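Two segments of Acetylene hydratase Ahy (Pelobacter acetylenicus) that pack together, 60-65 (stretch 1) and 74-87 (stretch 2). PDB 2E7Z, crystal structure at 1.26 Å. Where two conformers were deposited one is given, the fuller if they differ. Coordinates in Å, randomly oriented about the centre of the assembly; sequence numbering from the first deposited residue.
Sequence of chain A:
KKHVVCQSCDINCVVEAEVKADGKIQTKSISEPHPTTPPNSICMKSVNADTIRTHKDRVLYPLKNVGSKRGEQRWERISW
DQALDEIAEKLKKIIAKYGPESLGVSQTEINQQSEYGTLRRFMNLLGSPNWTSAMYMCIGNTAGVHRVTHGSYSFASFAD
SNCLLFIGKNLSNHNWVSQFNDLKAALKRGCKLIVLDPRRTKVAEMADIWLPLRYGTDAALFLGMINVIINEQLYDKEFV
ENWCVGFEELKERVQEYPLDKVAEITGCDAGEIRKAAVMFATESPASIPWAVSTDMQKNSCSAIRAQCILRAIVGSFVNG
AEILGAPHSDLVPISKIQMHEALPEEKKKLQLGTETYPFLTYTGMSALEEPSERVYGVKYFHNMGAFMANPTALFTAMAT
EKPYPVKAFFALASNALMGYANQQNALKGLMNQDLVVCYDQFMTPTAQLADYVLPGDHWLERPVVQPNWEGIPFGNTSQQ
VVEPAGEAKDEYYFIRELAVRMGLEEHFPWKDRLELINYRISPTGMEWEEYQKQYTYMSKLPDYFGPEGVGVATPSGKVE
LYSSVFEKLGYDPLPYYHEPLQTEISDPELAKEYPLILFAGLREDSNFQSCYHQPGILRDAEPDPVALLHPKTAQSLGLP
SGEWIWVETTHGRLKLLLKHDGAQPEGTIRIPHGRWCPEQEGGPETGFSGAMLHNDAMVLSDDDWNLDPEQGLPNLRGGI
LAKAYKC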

# COMPACT_ATOMS: atom_id res chain seq x y z
N LEU A 60 -24.49 9.05 -4.17
CA LEU A 60 -24.76 9.98 -3.08
C LEU A 60 -25.80 9.48 -2.08
O LEU A 60 -26.06 10.13 -1.06
CB LEU A 60 -25.14 11.36 -3.62
CG LEU A 60 -24.02 12.13 -4.31
CD1 LEU A 60 -24.62 13.48 -4.81
CD2 LEU A 60 -22.81 12.37 -3.43
N TYR A 61 -26.41 8.33 -2.37
CA TYR A 61 -27.47 7.77 -1.54
C TYR A 61 -27.27 6.27 -1.42
O TYR A 61 -26.80 5.63 -2.37
CB TYR A 61 -28.87 8.06 -2.13
CG TYR A 61 -29.16 9.53 -2.25
CD1 TYR A 61 -28.76 10.23 -3.37
CD2 TYR A 61 -29.79 10.24 -1.22
CE1 TYR A 61 -28.97 11.61 -3.48
CE2 TYR A 61 -30.04 11.61 -1.32
CZ TYR A 61 -29.62 12.27 -2.45
OH TYR A 61 -29.85 13.62 -2.56
N PRO A 62 -27.65 5.71 -0.27
CA PRO A 62 -27.57 4.25 -0.15
C PRO A 62 -28.39 3.54 -1.23
O PRO A 62 -29.53 3.95 -1.54
CB PRO A 62 -28.16 3.98 1.23
CG PRO A 62 -27.87 5.22 2.01
CD PRO A 62 -28.08 6.33 1.00
N LEU A 63 -27.80 2.49 -1.79
CA LEU A 63 -28.50 1.65 -2.77
C LEU A 63 -28.59 0.23 -2.27
O LEU A 63 -27.61 -0.32 -1.78
CB LEU A 63 -27.78 1.66 -4.12
CG LEU A 63 -27.61 3.00 -4.83
CD1 LEU A 63 -26.64 2.86 -5.95
CD2 LEU A 63 -28.99 3.45 -5.36
N LYS A 64 -29.76 -0.38 -2.39
CA LYS A 64 -29.97 -1.77 -2.08
C LYS A 64 -30.11 -2.56 -3.37
O LYS A 64 -30.83 -2.16 -4.31
CB LYS A 64 -31.25 -1.92 -1.26
CG LYS A 64 -31.62 -3.35 -0.97
CD LYS A 64 -32.83 -3.47 -0.08
CE LYS A 64 -33.14 -4.93 0.15
NZ LYS A 64 -34.29 -5.10 1.06
N ASN A 65 -29.44 -3.68 -3.46
CA ASN A 65 -29.63 -4.54 -4.61
C ASN A 65 -30.93 -5.29 -4.45
O ASN A 65 -31.15 -5.98 -3.45
CB ASN A 65 -28.45 -5.51 -4.74
CG ASN A 65 -28.46 -6.18 -6.06
OD1 ASN A 65 -29.35 -7.00 -6.34
ND2 ASN A 65 -27.52 -5.81 -6.93
N ARG A 74 -29.61 -4.33 -10.45
CA ARG A 74 -30.98 -3.90 -10.18
C ARG A 74 -30.95 -3.27 -8.80
O ARG A 74 -30.83 -3.97 -7.80
CB ARG A 74 -31.95 -5.07 -10.20
CG ARG A 74 -33.36 -4.63 -10.57
CD ARG A 74 -34.26 -5.83 -10.59
NE ARG A 74 -35.63 -5.39 -10.84
CZ ARG A 74 -36.60 -5.29 -9.92
NH1 ARG A 74 -36.38 -5.64 -8.66
NH2 ARG A 74 -37.81 -4.86 -10.28
N TRP A 75 -30.98 -1.94 -8.79
CA TRP A 75 -30.69 -1.16 -7.58
C TRP A 75 -31.88 -0.27 -7.23
O TRP A 75 -32.55 0.25 -8.14
CB TRP A 75 -29.47 -0.28 -7.85
CG TRP A 75 -28.21 -1.05 -8.10
CD1 TRP A 75 -27.61 -1.30 -9.29
CD2 TRP A 75 -27.41 -1.70 -7.10
NE1 TRP A 75 -26.46 -2.06 -9.10
CE2 TRP A 75 -26.32 -2.32 -7.76
CE3 TRP A 75 -27.50 -1.82 -5.71
CZ2 TRP A 75 -25.30 -3.04 -7.06
CZ3 TRP A 75 -26.49 -2.54 -5.02
CH2 TRP A 75 -25.44 -3.13 -5.71
N GLU A 76 -32.15 -0.14 -5.92
CA GLU A 76 -33.16 0.82 -5.46
C GLU A 76 -32.61 1.65 -4.33
O GLU A 76 -32.01 1.12 -3.37
CB GLU A 76 -34.43 0.11 -5.00
CG GLU A 76 -35.54 1.07 -4.63
CD GLU A 76 -36.87 0.39 -4.35
OE1 GLU A 76 -37.40 -0.31 -5.25
OE2 GLU A 76 -37.40 0.61 -3.25
N ARG A 77 -32.74 2.97 -4.45
CA ARG A 77 -32.38 3.86 -3.35
C ARG A 77 -33.12 3.53 -2.04
O ARG A 77 -34.32 3.29 -2.03
CB ARG A 77 -32.59 5.35 -3.73
CG ARG A 77 -31.88 6.29 -2.73
CD ARG A 77 -32.17 7.77 -3.02
NE ARG A 77 -31.60 8.20 -4.28
CZ ARG A 77 -31.77 9.45 -4.73
NH1 ARG A 77 -32.43 10.34 -3.97
NH2 ARG A 77 -31.25 9.80 -5.90
N ILE A 78 -32.38 3.49 -0.93
CA ILE A 78 -32.97 3.37 0.41
C ILE A 78 -32.33 4.37 1.35
O ILE A 78 -31.38 5.06 0.98
CB ILE A 78 -32.96 1.91 1.01
CG1 ILE A 78 -31.57 1.28 1.02
CG2 ILE A 78 -34.04 1.03 0.35
CD1 ILE A 78 -31.48 0.07 1.96
N SER A 79 -32.85 4.46 2.57
CA SER A 79 -32.31 5.38 3.58
C SER A 79 -31.10 4.76 4.24
O SER A 79 -30.96 3.54 4.25
CB SER A 79 -33.36 5.65 4.66
OG SER A 79 -33.72 4.47 5.37
N TRP A 80 -30.22 5.59 4.81
CA TRP A 80 -29.16 5.06 5.70
C TRP A 80 -29.74 4.21 6.83
O TRP A 80 -29.24 3.13 7.15
CB TRP A 80 -28.34 6.20 6.28
CG TRP A 80 -27.20 6.62 5.41
CD1 TRP A 80 -27.20 7.62 4.48
CD2 TRP A 80 -25.90 6.01 5.35
NE1 TRP A 80 -25.95 7.69 3.86
CE2 TRP A 80 -25.14 6.71 4.38
CE3 TRP A 80 -25.30 4.96 6.04
CZ2 TRP A 80 -23.81 6.40 4.10
CZ3 TRP A 80 -23.96 4.64 5.75
CH2 TRP A 80 -23.24 5.35 4.80
N ASP A 81 -30.83 4.70 7.44
CA ASP A 81 -31.42 4.01 8.57
C ASP A 81 -31.87 2.59 8.19
O ASP A 81 -31.59 1.62 8.92
CB ASP A 81 -32.61 4.84 9.10
CG ASP A 81 -33.21 4.29 10.39
OD1 ASP A 81 -32.44 4.11 11.36
OD2 ASP A 81 -34.45 4.07 10.45
N GLN A 82 -32.56 2.47 7.05
CA GLN A 82 -33.04 1.17 6.62
C GLN A 82 -31.88 0.27 6.17
O GLN A 82 -31.86 -0.93 6.49
CB GLN A 82 -34.07 1.30 5.51
CG GLN A 82 -34.72 -0.03 5.14
CD GLN A 82 -35.58 -0.62 6.27
OE1 GLN A 82 -36.08 0.10 7.15
NE2 GLN A 82 -35.78 -1.93 6.22
N ALA A 83 -30.92 0.85 5.45
CA ALA A 83 -29.75 0.08 5.04
C ALA A 83 -29.02 -0.49 6.24
O ALA A 83 -28.72 -1.66 6.27
CB ALA A 83 -28.79 0.95 4.21
N LEU A 84 -28.80 0.34 7.26
CA LEU A 84 -28.10 -0.11 8.45
C LEU A 84 -28.91 -1.16 9.21
O LEU A 84 -28.35 -2.12 9.74
CB LEU A 84 -27.78 1.10 9.32
CG LEU A 84 -26.76 2.09 8.76
CD1 LEU A 84 -27.05 3.52 9.26
CD2 LEU A 84 -25.37 1.66 9.12
N ASP A 85 -30.23 -0.97 9.29
CA ASP A 85 -31.07 -1.96 9.96
C ASP A 85 -30.93 -3.32 9.28
O ASP A 85 -30.75 -4.34 9.94
CB ASP A 85 -32.53 -1.55 9.91
CG ASP A 85 -32.89 -0.46 10.93
OD1 ASP A 85 -32.03 -0.07 11.76
OD2 ASP A 85 -34.06 -0.02 10.87
N GLU A 86 -30.99 -3.32 7.95
CA GLU A 86 -30.94 -4.57 7.20
C GLU A 86 -29.56 -5.21 7.25
O GLU A 86 -29.44 -6.42 7.37
CB GLU A 86 -31.39 -4.36 5.75
CG GLU A 86 -32.88 -4.01 5.69
CD GLU A 86 -33.41 -3.82 4.27
OE1 GLU A 86 -32.69 -4.12 3.30
OE2 GLU A 86 -34.57 -3.35 4.12
N ILE A 87 -28.53 -4.38 7.14
CA ILE A 87 -27.15 -4.88 7.22
C ILE A 87 -26.93 -5.55 8.58
O ILE A 87 -26.42 -6.68 8.66
CB ILE A 87 -26.16 -3.75 6.94
CG1 ILE A 87 -26.19 -3.39 5.45
CG2 ILE A 87 -24.74 -4.15 7.32
CD1 ILE A 87 -25.56 -2.02 5.13

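What occupies the apolar centre of this contact? Pro 62 does, a buried residue with more of its surface covered by the other stretch than any of its neighbours. Its ring lies over one face of the Trp 80 indole: Pro 62 CG sits 3.6 Å from the centroid of the five-membered ring and only 12° off the ring normal, so a proline C-H can point into the pi cloud. Ala 83, one turn further along the helix, adds its methyl group, with Pro 62 CB and Ala 83 CB 4.3 Å apart, and Ile 78 comes up with CG1 4.4 Å from Pro 62 CB.

How do the backbones hold this packing in place? Strands 63-65 and 75-77 run antiparallel, their directions 146° apart. Lys 64 and Glu 76 form the hydrogen-bonded pair: Lys 64 N donates to Glu 76 O at 2.9 Å, almost linearly at 177°, and Glu 76 N returns a bond of 2.9 Å to Lys 64 O. Proline has no amide hydrogen to give, but it can still accept, and Ile 78 N donates to Pro 62 O at 3.0 Å. Between these bonds, the carbonyls also receive CA-H contacts, such as Arg 77 CA to Pro 62 O at 3.4 Å.

What do the strand side chains do on the face that carries Leu 63, Asn 65, Trp 75 and Arg 77? Trp 75 leans across to stretch 1, bringing CE3 within 3.8 Å of Leu 63 CB. Asn 65 lies over one face of the indole, its ND2 3.6 Å from Trp 75 CZ2. The end of Arg 77 comes nearer to stretch 1, and its guanidinium lies flat on the Tyr 61 ring, with planes only 5° apart. Arg 77 CZ stands 3.7 Å from the centroid of the Tyr 61 ring, which makes the stack a cation-pi interaction as well.

Where does the contact become ionic? Lys 64, on the other face of the sheet, extends with all four chi angles near 180° and reaches the helix, where Lys 64 NZ forms a salt bridge and hydrogen bond with Glu 86 OE1 at 2.9 Å. On the way, Lys 64 CB packs 3.8 Å from Ile 78 CD1, so the same chain serves apolar and charged partners. The other carboxylate oxygen is also engaged: Gln 82 NE2 donates to Glu 86 OE2 at 2.8 Å, one helical turn earlier.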